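Probable glutathione S-transferase (Pseudomonas aeruginosa, PDB 6JWK) probably isomerises maleylpyruvate or maleylacetoacetate with glutathione, as a zeta-class member of the glutathione S-transferase superfamily. Local coordinates at residues Gln128-Ala132 with Asn173-Cys179. Residues are numbered along the deposited sequence; the frame is centred on the assembly and turned at random.
Sequences QRWYA and NARRMGC
The Tyr131 ring lies under Met177, placed there with CG trans to its backbone N (chi1 -159°). Met177 folds back at chi2 and chi3, near -60° each, and lays its chain across one ring face. Its CG sits over the ring centre, 3.4 Å from the centroid of the Tyr131 ring and 8° off the normal. This is a close CH-pi contact. Met177 SD lies over the same ring, 4.5 Å from the Tyr131 centroid, which adds a Met-aromatic contact. Cys179 SG approaches the ring obliquely, 4.1 Å from Tyr131 CD1. The same sulfur packs on Ala132, with SG 3.9 Å from Ala132 CA. At the far end of the ring, the Tyr131 hydroxyl lies beside Asn173, and the Asn173 amide plane stands nearly perpendicular to the ring. That amide is held from both ends: Arg176 NH1 donates to Asn173 OD1 (2.8 Å), and ND2 bonds to Ser10. Just past helix 162-176, Gly178 at positive phi turns the chain. Gly178 N bonds to Arg175 O and Cys179 N to Ala174 O, and this turn brings Cys179 back to helix 124-149. The contact thus joins two helices of the all-helical GST C-terminal domain through a tyrosine packed against a Schellman motif.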
loop_
_atom_site.group_PDB
_atom_site.type_symbol
_atom_site.label_atom_id
_atom_site.label_comp_id
_atom_site.label_asym_id
_atom_site.label_seq_id
_atom_site.Cartn_x
_atom_site.Cartn_y
_atom_site.Cartn_z
ATOM N N GLN B 128 17.122 -6.336 14.122
ATOM C CA GLN B 128 18.137 -5.806 13.171
ATOM C C GLN B 128 18.127 -6.604 11.860
ATOM O O GLN B 128 17.993 -5.967 10.776
ATOM C CB GLN B 128 19.532 -5.882 13.810
ATOM C CG GLN B 128 20.677 -6.056 12.800
ATOM C CD GLN B 128 20.704 -4.768 12.049
ATOM O OE1 GLN B 128 20.163 -3.799 12.560
ATOM N NE2 GLN B 128 21.217 -4.766 10.839
ATOM N N ARG B 129 18.363 -7.920 11.906
ATOM C CA ARG B 129 18.532 -8.774 10.686
ATOM C C ARG B 129 17.199 -8.907 9.916
ATOM O O ARG B 129 17.178 -8.999 8.654
ATOM C CB ARG B 129 19.040 -10.175 11.060
ATOM C CG ARG B 129 20.503 -10.219 11.520
ATOM C CD ARG B 129 21.077 -11.573 11.968
ATOM N NE ARG B 129 20.009 -12.340 12.591
ATOM C CZ ARG B 129 19.289 -13.309 12.002
ATOM N NH1 ARG B 129 19.565 -13.716 10.770
ATOM N NH2 ARG B 129 18.292 -13.873 12.668
ATOM N N TRP B 130 16.083 -8.973 10.630
ATOM C CA TRP B 130 14.752 -8.944 9.964
ATOM C C TRP B 130 14.649 -7.637 9.165
ATOM O O TRP B 130 14.312 -7.712 7.992
ATOM C CB TRP B 130 13.656 -9.081 11.030
ATOM C CG TRP B 130 12.283 -8.593 10.698
ATOM C CD1 TRP B 130 11.824 -7.301 10.725
ATOM C CD2 TRP B 130 11.138 -9.424 10.472
ATOM N NE1 TRP B 130 10.480 -7.273 10.470
ATOM C CE2 TRP B 130 10.031 -8.562 10.317
ATOM C CE3 TRP B 130 10.945 -10.811 10.356
ATOM C CZ2 TRP B 130 8.750 -9.053 10.052
ATOM C CZ3 TRP B 130 9.672 -11.292 10.098
ATOM C CH2 TRP B 130 8.599 -10.416 9.920
ATOM N N TYR B 131 14.890 -6.506 9.826
ATOM C CA TYR B 131 14.744 -5.136 9.268
ATOM C C TYR B 131 15.549 -5.071 7.963
ATOM O O TYR B 131 15.017 -4.658 6.882
ATOM C CB TYR B 131 15.135 -4.098 10.319
ATOM C CG TYR B 131 14.581 -2.723 10.065
ATOM C CD1 TYR B 131 15.048 -1.914 9.034
ATOM C CD2 TYR B 131 13.593 -2.223 10.885
ATOM C CE1 TYR B 131 14.530 -0.644 8.828
ATOM C CE2 TYR B 131 13.068 -0.958 10.690
ATOM C CZ TYR B 131 13.547 -0.159 9.669
ATOM O OH TYR B 131 12.973 1.083 9.532
ATOM N N ALA B 132 16.784 -5.572 8.039
ATOM C CA ALA B 132 17.807 -5.422 6.987
ATOM C C ALA B 132 17.455 -6.349 5.833
ATOM O O ALA B 132 17.710 -5.984 4.671
ATOM C CB ALA B 132 19.195 -5.692 7.558
ATOM N N ASN B 173 14.987 5.663 7.766
ATOM C CA ASN B 173 14.698 4.519 8.663
ATOM C C ASN B 173 15.769 3.454 8.472
ATOM O O ASN B 173 16.278 2.939 9.509
ATOM C CB ASN B 173 13.350 3.871 8.378
ATOM C CG ASN B 173 12.204 4.497 9.113
ATOM O OD1 ASN B 173 12.419 5.275 10.043
ATOM N ND2 ASN B 173 10.992 4.135 8.690
ATOM N N ALA B 174 16.027 3.072 7.222
ATOM C CA ALA B 174 17.017 2.020 6.904
ATOM C C ALA B 174 18.399 2.453 7.435
ATOM O O ALA B 174 19.143 1.581 8.003
ATOM C CB ALA B 174 17.047 1.712 5.435
ATOM N N ARG B 175 18.740 3.740 7.282
ATOM C CA ARG B 175 20.076 4.256 7.670
ATOM C C ARG B 175 20.179 4.115 9.187
ATOM O O ARG B 175 21.198 3.576 9.663
ATOM C CB ARG B 175 20.251 5.718 7.254
ATOM C CG ARG B 175 21.526 6.380 7.778
ATOM C CD ARG B 175 21.751 7.759 7.144
ATOM N NE ARG B 175 21.813 7.658 5.673
ATOM C CZ ARG B 175 20.873 8.025 4.787
ATOM N NH1 ARG B 175 19.738 8.560 5.190
ATOM N NH2 ARG B 175 21.046 7.801 3.496
ATOM N N ARG B 176 19.142 4.571 9.892
ATOM C CA ARG B 176 19.089 4.599 11.369
ATOM C C ARG B 176 19.149 3.160 11.911
ATOM O O ARG B 176 19.667 2.977 13.032
ATOM C CB ARG B 176 17.869 5.368 11.858
ATOM C CG ARG B 176 17.930 5.682 13.342
ATOM C CD ARG B 176 16.810 6.618 13.755
ATOM N NE ARG B 176 15.536 5.932 13.586
ATOM C CZ ARG B 176 14.620 6.182 12.639
ATOM N NH1 ARG B 176 13.513 5.458 12.594
ATOM N NH2 ARG B 176 14.784 7.151 11.751
ATOM N N MET B 177 18.675 2.164 11.167
ATOM C CA MET B 177 18.689 0.751 11.653
ATOM C C MET B 177 20.008 0.074 11.266
ATOM O O MET B 177 20.133 -1.154 11.437
ATOM C CB MET B 177 17.489 -0.032 11.095
ATOM C CG MET B 177 16.217 0.256 11.830
ATOM S SD MET B 177 16.318 -0.145 13.599
ATOM C CE MET B 177 16.627 -1.899 13.399
ATOM N N GLY B 178 20.961 0.800 10.684
ATOM C CA GLY B 178 22.303 0.227 10.457
ATOM C C GLY B 178 22.341 -0.538 9.173
ATOM O O GLY B 178 23.288 -1.300 8.982
ATOM N N CYS B 179 21.377 -0.316 8.257
ATOM C CA CYS B 179 21.383 -1.049 6.973
ATOM C C CYS B 179 22.494 -0.525 6.061
ATOM O O CYS B 179 22.756 0.694 6.032
ATOM C CB CYS B 179 20.043 -0.955 6.240
ATOM S SG CYS B 179 18.689 -1.625 7.232
#